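Local coordinates for protein S12 family peptidase (Streptomyces sp. 82F2, PDB 3WWX) that probably hydrolyses amide bonds in a D-stereospecific manner, as a secreted S12-family serine hydrolase of the beta-lactamase fold, at residues G304-A312 / L322-W330; V18-Q28 / G38-Y49. One frame throughout, in Å; residues are numbered along the deposited sequence.

Contact 1. Residues G304-A312 / L322-W330. With DIA (octane 1,8-diamine), chain B.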
loop_
_atom_site.group_PDB
_atom_site.type_symbol
_atom_site.label_atom_id
_atom_site.label_comp_id
_atom_site.label_asym_id
_atom_site.label_seq_id
_atom_site.Cartn_x
_atom_site.Cartn_y
_atom_site.Cartn_z
ATOM N N GLY A 304 -3.029 4.429 2.764
ATOM C CA GLY A 304 -4.064 5.431 2.905
ATOM C C GLY A 304 -5.169 5.188 1.883
ATOM O O GLY A 304 -4.933 4.999 0.688
ATOM N N ILE A 305 -6.399 5.156 2.375
ATOM C CA ILE A 305 -7.587 5.134 1.563
ATOM C C ILE A 305 -8.682 5.683 2.500
ATOM O O ILE A 305 -8.429 5.922 3.678
ATOM C CB ILE A 305 -7.850 3.707 1.009
ATOM C CG1 ILE A 305 -8.967 3.690 -0.034
ATOM C CG2 ILE A 305 -8.154 2.755 2.140
ATOM C CD1 ILE A 305 -8.922 2.442 -0.917
ATOM N N HIS A 306 -9.877 5.929 1.990
ATOM C CA HIS A 306 -10.915 6.615 2.769
ATOM C C HIS A 306 -11.125 6.012 4.153
ATOM O O HIS A 306 -11.436 4.845 4.291
ATOM C CB HIS A 306 -12.247 6.572 2.037
ATOM C CG HIS A 306 -12.197 7.177 0.678
ATOM N ND1 HIS A 306 -11.381 6.693 -0.328
ATOM C CD2 HIS A 306 -12.883 8.209 0.144
ATOM C CE1 HIS A 306 -11.549 7.421 -1.407
ATOM N NE2 HIS A 306 -12.470 8.337 -1.157
ATOM N N GLY A 307 -10.945 6.828 5.180
ATOM C CA GLY A 307 -11.174 6.416 6.546
ATOM C C GLY A 307 -10.219 5.381 7.094
ATOM O O GLY A 307 -10.554 4.723 8.085
ATOM N N SER A 308 -9.057 5.248 6.475
ATOM C CA SER A 308 -8.169 4.158 6.837
ATOM C C SER A 308 -6.707 4.505 6.606
ATOM O O SER A 308 -6.246 4.588 5.468
ATOM C CB SER A 308 -8.533 2.903 6.059
ATOM O OG SER A 308 -7.793 1.808 6.591
ATOM N N SER A 309 -5.991 4.709 7.704
ATOM C CA SER A 309 -4.544 4.973 7.679
ATOM C C SER A 309 -3.869 3.758 8.288
ATOM O O SER A 309 -4.051 3.490 9.472
ATOM C CB SER A 309 -4.207 6.223 8.469
ATOM O OG SER A 309 -2.821 6.516 8.372
ATOM N N SER A 310 -3.122 3.017 7.466
ATOM C CA SER A 310 -2.552 1.739 7.860
ATOM C C SER A 310 -1.044 1.812 7.885
ATOM O O SER A 310 -0.427 2.619 7.183
ATOM C CB SER A 310 -2.973 0.639 6.883
ATOM O OG SER A 310 -4.384 0.520 6.847
ATOM N N LEU A 311 -0.461 0.974 8.735
ATOM C CA LEU A 311 0.984 0.870 8.820
ATOM C C LEU A 311 1.356 -0.612 8.911
ATOM O O LEU A 311 0.605 -1.441 9.420
ATOM C CB LEU A 311 1.533 1.689 10.006
ATOM C CG LEU A 311 1.043 1.261 11.373
ATOM C CD1 LEU A 311 2.037 0.290 12.018
ATOM C CD2 LEU A 311 0.820 2.485 12.277
ATOM N N ALA A 312 2.537 -0.926 8.392
ATOM C CA ALA A 312 3.072 -2.295 8.415
ATOM C C ALA A 312 4.571 -2.191 8.242
ATOM O O ALA A 312 5.046 -1.608 7.269
ATOM C CB ALA A 312 2.480 -3.132 7.301
ATOM N N LEU A 322 5.274 -5.225 13.011
ATOM C CA LEU A 322 4.228 -4.353 13.521
ATOM C C LEU A 322 3.241 -4.091 12.394
ATOM O O LEU A 322 3.649 -3.887 11.257
ATOM C CB LEU A 322 4.845 -3.035 13.963
ATOM C CG LEU A 322 3.899 -1.860 14.298
ATOM C CD1 LEU A 322 3.105 -2.107 15.564
ATOM C CD2 LEU A 322 4.693 -0.535 14.400
ATOM N N ALA A 323 1.955 -4.056 12.707
ATOM C CA ALA A 323 0.959 -3.579 11.731
ATOM C C ALA A 323 -0.180 -2.967 12.496
ATOM O O ALA A 323 -0.444 -3.339 13.633
ATOM C CB ALA A 323 0.462 -4.714 10.841
ATOM N N GLY A 324 -0.867 -2.016 11.887
ATOM C CA GLY A 324 -1.990 -1.395 12.571
ATOM C C GLY A 324 -2.766 -0.440 11.703
ATOM O O GLY A 324 -2.451 -0.234 10.534
ATOM N N ASN A 325 -3.761 0.193 12.319
ATOM C CA ASN A 325 -4.722 1.006 11.581
ATOM C C ASN A 325 -5.362 2.070 12.453
ATOM O O ASN A 325 -5.708 1.803 13.621
ATOM C CB ASN A 325 -5.815 0.105 10.983
ATOM C CG ASN A 325 -6.801 0.878 10.112
ATOM O OD1 ASN A 325 -7.924 1.187 10.523
ATOM N ND2 ASN A 325 -6.383 1.209 8.898
ATOM N N PHE A 326 -5.550 3.244 11.862
ATOM C CA PHE A 326 -6.406 4.288 12.410
ATOM C C PHE A 326 -7.626 4.402 11.514
ATOM O O PHE A 326 -7.491 4.436 10.288
ATOM C CB PHE A 326 -5.696 5.647 12.382
ATOM C CG PHE A 326 -4.379 5.697 13.126
ATOM C CD1 PHE A 326 -4.150 4.918 14.243
ATOM C CD2 PHE A 326 -3.403 6.572 12.712
ATOM C CE1 PHE A 326 -2.945 4.996 14.924
ATOM C CE2 PHE A 326 -2.185 6.666 13.395
ATOM C CZ PHE A 326 -1.972 5.875 14.502
ATOM N N ASN A 327 -8.819 4.544 12.106
ATOM C CA ASN A 327 -10.062 4.660 11.323
ATOM C C ASN A 327 -10.520 6.112 11.144
ATOM O O ASN A 327 -11.712 6.388 10.952
ATOM C CB ASN A 327 -11.171 3.792 11.904
ATOM C CG ASN A 327 -11.622 4.250 13.263
ATOM O OD1 ASN A 327 -11.012 5.130 13.874
ATOM N ND2 ASN A 327 -12.722 3.667 13.734
ATOM N N ALA A 328 -9.569 7.036 11.199
ATOM C CA ALA A 328 -9.791 8.402 10.722
ATOM C C ALA A 328 -8.647 8.697 9.793
ATOM O O ALA A 328 -7.501 8.315 10.063
ATOM C CB ALA A 328 -9.806 9.387 11.860
ATOM N N ASP A 329 -8.923 9.394 8.710
ATOM C CA ASP A 329 -7.861 9.697 7.761
ATOM C C ASP A 329 -7.329 11.118 7.904
ATOM O O ASP A 329 -6.505 11.544 7.092
ATOM C CB ASP A 329 -8.297 9.400 6.330
ATOM C CG ASP A 329 -9.561 10.126 5.930
ATOM O OD1 ASP A 329 -9.925 11.140 6.564
ATOM O OD2 ASP A 329 -10.198 9.676 4.958
ATOM N N TRP A 330 -7.763 11.829 8.946
ATOM C CA TRP A 330 -7.378 13.225 9.176
ATOM C C TRP A 330 -6.581 13.415 10.460
ATOM O O TRP A 330 -6.162 14.542 10.769
ATOM C CB TRP A 330 -8.617 14.124 9.244
ATOM C CG TRP A 330 -9.431 13.938 10.502
ATOM C CD1 TRP A 330 -9.227 14.547 11.715
ATOM C CD2 TRP A 330 -10.559 13.075 10.687
ATOM N NE1 TRP A 330 -10.145 14.115 12.631
ATOM C CE2 TRP A 330 -10.983 13.213 12.023
ATOM C CE3 TRP A 330 -11.254 12.200 9.849
ATOM C CZ2 TRP A 330 -12.047 12.512 12.535
ATOM C CZ3 TRP A 330 -12.315 11.513 10.359
ATOM C CH2 TRP A 330 -12.712 11.668 11.684
HETATM N N1 DIA B . -10.544 12.780 1.234
HETATM C C1 DIA B . -11.099 11.503 0.922
HETATM C C2 DIA B . -10.412 10.284 1.500
HETATM C C3 DIA B . -8.931 10.404 1.643
HETATM C C4 DIA B . -8.075 9.452 0.834
HETATM C C5 DIA B . -7.171 8.613 1.698
HETATM C C6 DIA B . -6.362 9.399 2.700
HETATM C C7 DIA B . -5.618 8.496 3.632
HETATM C C8 DIA B . -4.669 9.335 4.443
HETATM N N8 DIA B . -4.336 8.617 5.624
HETATM O O HOH W 1 -10.127 2.049 8.970
#
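The amide of Asn-325 bridges two serines: its ND2 donates to Ser-308 OG (2.8 Å) and to Ser-310 OG (2.9 Å). The segments form an antiparallel hairpin in the central sheet of the beta-lactamase fold, and the amide reaches over to the next strand, where ND2 lies between the two hydroxyls. CG stands anti to the backbone N (chi1 -176°), which carries the group that way. Ser-308 OG also bonds Arg-50 O, while OD1 of Asn-325 accepts from Arg-43 NH2. Both polar atoms of this buried amide are thereby satisfied and its rotation is fixed.

Past the strand end, Gly-307 N, in the type II turn from Ile-305 to Ser-308, donates to Asp-329 OD2 at 3.0 Å, meeting it 48° out of the carboxylate plane. Ser-213 OG is a second partner of OD2. Two hydrogen-bonded pairs zip the strands: Ser-309 N to Phe-326 O (3.0 Å) with Phe-326 N to Ser-309 O (2.8 Å), and the reciprocal bonds of Leu-311 with Gly-324.

On the face carrying Ser-309, Leu-311 and Phe-326, Leu-311 packs obliquely across Leu-322, its CD1 3.6 Å from Leu-322 CG. Helix 334-343 covers this side, touching Leu-311, Leu-322 and Phe-326. Ala-312 and Ala-323 point to the other face, against helix 244-255. Gly-304, Ile-305, His-306, Ser-309 and Asp-329 line the pocket of octane 1,8-diamine: Asp-329 OD2 approaches DIA C2 at 3.5 Å, and the same carbon sits over one face of the His-306 ring, toward its rim, 3.5 Å from CD2.

Contact 2. Residues V18-Q28 / G38-Y49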
loop_
_atom_site.group_PDB
_atom_site.type_symbol
_atom_site.label_atom_id
_atom_site.label_comp_id
_atom_site.label_asym_id
_atom_site.label_seq_id
_atom_site.Cartn_x
_atom_site.Cartn_y
_atom_site.Cartn_z
ATOM N N VAL A 18 -5.712 8.349 19.397
ATOM C CA VAL A 18 -7.102 8.546 19.791
ATOM C C VAL A 18 -7.278 9.942 20.401
ATOM O O VAL A 18 -8.236 10.642 20.082
ATOM C CB VAL A 18 -7.577 7.434 20.740
ATOM C CG1 VAL A 18 -8.929 7.758 21.360
ATOM C CG2 VAL A 18 -7.691 6.122 19.995
ATOM N N ALA A 19 -6.340 10.366 21.241
ATOM C CA ALA A 19 -6.392 11.745 21.757
ATOM C C ALA A 19 -6.347 12.810 20.651
ATOM O O ALA A 19 -6.878 13.916 20.824
ATOM C CB ALA A 19 -5.265 11.976 22.743
ATOM N N ASP A 20 -5.712 12.487 19.523
ATOM C CA ASP A 20 -5.566 13.395 18.387
ATOM C C ASP A 20 -6.818 13.421 17.506
ATOM O O ASP A 20 -6.901 14.214 16.571
ATOM C CB ASP A 20 -4.362 12.970 17.526
ATOM C CG ASP A 20 -3.926 14.040 16.548
ATOM O OD1 ASP A 20 -3.784 15.212 16.974
ATOM O OD2 ASP A 20 -3.714 13.719 15.352
ATOM N N GLY A 21 -7.764 12.526 17.792
ATOM C CA GLY A 21 -9.025 12.485 17.066
ATOM C C GLY A 21 -9.362 11.176 16.374
ATOM O O GLY A 21 -10.446 11.064 15.810
ATOM N N VAL A 22 -8.469 10.192 16.398
ATOM C CA VAL A 22 -8.815 8.889 15.830
ATOM C C VAL A 22 -9.895 8.205 16.674
ATOM O O VAL A 22 -9.695 7.970 17.868
ATOM C CB VAL A 22 -7.575 7.962 15.736
ATOM C CG1 VAL A 22 -7.965 6.552 15.277
ATOM C CG2 VAL A 22 -6.557 8.549 14.788
ATOM N N PRO A 23 -11.040 7.838 16.067
ATOM C CA PRO A 23 -12.050 7.164 16.898
ATOM C C PRO A 23 -11.613 5.818 17.470
ATOM O O PRO A 23 -11.937 5.495 18.611
ATOM C CB PRO A 23 -13.244 7.018 15.937
ATOM C CG PRO A 23 -13.112 8.212 15.032
ATOM C CD PRO A 23 -11.610 8.291 14.788
ATOM N N GLY A 24 -10.881 5.025 16.690
ATOM C CA GLY A 24 -10.411 3.742 17.145
ATOM C C GLY A 24 -9.105 3.359 16.465
ATOM O O GLY A 24 -9.001 3.406 15.233
ATOM N N ALA A 25 -8.118 2.988 17.276
ATOM C CA ALA A 25 -6.789 2.617 16.813
ATOM C C ALA A 25 -6.496 1.185 17.214
ATOM O O ALA A 25 -6.833 0.748 18.312
ATOM C CB ALA A 25 -5.752 3.552 17.419
ATOM N N VAL A 26 -5.870 0.434 16.317
ATOM C CA VAL A 26 -5.459 -0.937 16.605
ATOM C C VAL A 26 -4.055 -1.181 16.078
ATOM O O VAL A 26 -3.670 -0.639 15.035
ATOM C CB VAL A 26 -6.436 -1.975 15.975
ATOM C CG1 VAL A 26 -6.617 -1.734 14.474
ATOM C CG2 VAL A 26 -5.996 -3.404 16.240
ATOM N N ALA A 27 -3.285 -1.994 16.799
ATOM C CA ALA A 27 -2.001 -2.480 16.300
ATOM C C ALA A 27 -1.729 -3.844 16.877
ATOM O O ALA A 27 -2.274 -4.222 17.926
ATOM C CB ALA A 27 -0.862 -1.522 16.642
ATOM N N GLN A 28 -0.941 -4.612 16.139
ATOM C CA GLN A 28 -0.360 -5.835 16.650
ATOM C C GLN A 28 1.116 -5.814 16.344
ATOM O O GLN A 28 1.549 -5.187 15.379
ATOM C CB GLN A 28 -0.993 -7.067 16.025
ATOM C CG GLN A 28 -2.448 -7.290 16.404
ATOM C CD GLN A 28 -3.036 -8.517 15.730
ATOM O OE1 GLN A 28 -2.306 -9.448 15.366
ATOM N NE2 GLN A 28 -4.354 -8.537 15.548
ATOM N N GLY A 38 -3.007 -4.566 20.675
ATOM C CA GLY A 38 -3.415 -3.385 21.403
ATOM C C GLY A 38 -4.499 -2.608 20.688
ATOM O O GLY A 38 -4.542 -2.564 19.453
ATOM N N THR A 39 -5.382 -1.990 21.468
ATOM C CA THR A 39 -6.414 -1.109 20.952
ATOM C C THR A 39 -6.540 0.118 21.823
ATOM O O THR A 39 -6.235 0.060 23.027
ATOM C CB THR A 39 -7.795 -1.798 20.911
ATOM O OG1 THR A 39 -8.112 -2.305 22.215
ATOM C CG2 THR A 39 -7.805 -2.945 19.927
ATOM N N ALA A 40 -7.008 1.205 21.230
ATOM C CA ALA A 40 -7.421 2.391 21.971
ATOM C C ALA A 40 -8.666 2.971 21.312
ATOM O O ALA A 40 -8.907 2.773 20.109
ATOM C CB ALA A 40 -6.316 3.412 22.031
ATOM N N GLY A 41 -9.472 3.690 22.090
ATOM C CA GLY A 41 -10.738 4.190 21.592
ATOM C C GLY A 41 -11.710 3.055 21.356
ATOM O O GLY A 41 -11.707 2.039 22.052
ATOM N N GLU A 42 -12.535 3.208 20.326
ATOM C CA GLU A 42 -13.525 2.215 19.969
ATOM C C GLU A 42 -13.010 1.344 18.825
ATOM O O GLU A 42 -13.094 1.708 17.654
ATOM C CB GLU A 42 -14.842 2.898 19.598
ATOM C CG GLU A 42 -15.562 3.515 20.806
ATOM C CD GLU A 42 -15.938 2.475 21.847
ATOM O OE1 GLU A 42 -16.733 1.567 21.508
ATOM O OE2 GLU A 42 -15.418 2.552 22.993
ATOM N N ARG A 43 -12.474 0.188 19.184
ATOM C CA ARG A 43 -11.769 -0.636 18.215
ATOM C C ARG A 43 -11.543 -2.020 18.757
ATOM O O ARG A 43 -11.353 -2.182 19.979
ATOM C CB ARG A 43 -10.422 0.002 17.874
ATOM C CG ARG A 43 -9.926 -0.353 16.484
ATOM C CD ARG A 43 -10.752 0.341 15.395
ATOM N NE ARG A 43 -10.551 -0.344 14.101
ATOM C CZ ARG A 43 -9.677 0.023 13.164
ATOM N NH1 ARG A 43 -8.919 1.087 13.305
ATOM N NH2 ARG A 43 -9.562 -0.697 12.050
ATOM N N GLY A 44 -11.568 -3.014 17.874
ATOM C CA GLY A 44 -11.268 -4.397 18.218
ATOM C C GLY A 44 -9.897 -4.821 17.701
ATOM O O GLY A 44 -9.466 -4.387 16.630
ATOM N N GLY A 45 -9.208 -5.668 18.451
ATOM C CA GLY A 45 -7.831 -6.001 18.117
ATOM C C GLY A 45 -7.694 -6.792 16.831
ATOM O O GLY A 45 -6.649 -6.747 16.198
ATOM N N ASP A 46 -8.740 -7.522 16.455
ATOM C CA ASP A 46 -8.762 -8.312 15.227
ATOM C C ASP A 46 -9.513 -7.611 14.082
ATOM O O ASP A 46 -9.851 -8.241 13.067
ATOM C CB ASP A 46 -9.380 -9.672 15.514
ATOM C CG ASP A 46 -8.546 -10.483 16.505
ATOM O OD1 ASP A 46 -7.313 -10.576 16.333
ATOM O OD2 ASP A 46 -9.137 -11.011 17.477
ATOM N N ASP A 47 -9.758 -6.316 14.238
ATOM C CA ASP A 47 -10.480 -5.567 13.199
ATOM C C ASP A 47 -9.778 -5.675 11.851
ATOM O O ASP A 47 -8.534 -5.567 11.740
ATOM C CB ASP A 47 -10.667 -4.091 13.544
ATOM C CG ASP A 47 -11.774 -3.841 14.571
ATOM O OD1 ASP A 47 -12.433 -4.819 15.001
ATOM O OD2 ASP A 47 -11.943 -2.661 14.942
ATOM N N ARG A 48 -10.600 -5.863 10.832
ATOM C CA ARG A 48 -10.146 -5.869 9.451
ATOM C C ARG A 48 -10.355 -4.479 8.886
ATOM O O ARG A 48 -11.314 -3.786 9.239
ATOM C CB ARG A 48 -10.923 -6.933 8.662
ATOM C CG ARG A 48 -10.671 -8.343 9.226
ATOM C CD ARG A 48 -11.390 -9.507 8.528
ATOM N NE ARG A 48 -11.103 -10.733 9.265
ATOM C CZ ARG A 48 -11.486 -11.961 8.916
ATOM N NH1 ARG A 48 -12.165 -12.169 7.823
ATOM N NH2 ARG A 48 -11.162 -12.992 9.680
ATOM N N TYR A 49 -9.466 -4.074 7.995
ATOM C CA TYR A 49 -9.474 -2.721 7.465
ATOM C C TYR A 49 -8.908 -2.693 6.062
ATOM O O TYR A 49 -8.189 -3.605 5.625
ATOM C CB TYR A 49 -8.697 -1.774 8.397
ATOM C CG TYR A 49 -7.361 -2.300 8.910
ATOM C CD1 TYR A 49 -7.282 -3.003 10.092
ATOM C CD2 TYR A 49 -6.188 -2.078 8.218
ATOM C CE1 TYR A 49 -6.072 -3.460 10.584
ATOM C CE2 TYR A 49 -4.967 -2.554 8.689
ATOM C CZ TYR A 49 -4.915 -3.236 9.878
ATOM O OH TYR A 49 -3.696 -3.681 10.377
HETATM O O HOH W 2 -5.941 -10.620 14.098
#
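Val-26, Gly-24 and Arg-43 have the most surface buried here, in the N-terminal hairpin at the edge of the central sheet of the beta-lactamase fold. Val-26 CG1 rests over the centre of one face of the Arg-43 guanidinium, 3.8 Å from CZ, the two side chains crossing at about a right angle. Its other methyl, CG2, anti to the backbone N, reaches Gly-45 O at 3.4 Å. The Arg-43 chain bends at chi2 (71°) and folds back over Gly-24, bringing NH1 to Gly-24 O (3.0 Å); the acceptor lies close to the guanidinium plane, but the donor stands above the carbonyl plane. A salt bridge from NE to Asp-47 OD2 (2.8 Å) holds another edge of the group, and OD2 also accepts from Gly-44 N. Lacking a side chain, Gly-24 lets Glu-42 O come within 3.4 Å of its CA.

Reciprocal backbone bonds of Ala-25 with Ala-40 and of Ala-27 with Gly-38 pair the strands. Helix 8-19 covers these alanines: Val-18 CG2 lies 3.7 Å from Ala-40 CB. At the far end Gln-28, whose OE1 bonds Arg-35, donates from NE2 to Gly-45 O at 3.0 Å, the acceptor lying in its amide plane.

Contact 2 closes before contact 1 opens along the chain, yet their centres lie only about 10 Å apart. Strands 24-31 and 320-326 are neighbours in one antiparallel sheet, so the N-terminal hairpin, with strand 36-41 outermost, adds directly onto the hairpin of strands 308-315 and 320-326. The seam includes hydrogen bonds from Asn-325 N to Val-26 O (2.8 Å) and, beyond the strand end, from Gly-24 N to Asn-327 OD1 (2.8 Å). Helix 244-255 touches residues of both contacts. The sheet thus brings together parts distant in sequence: contact 2 forms its edge, whereas contact 1 reaches inward to the diamine pocket.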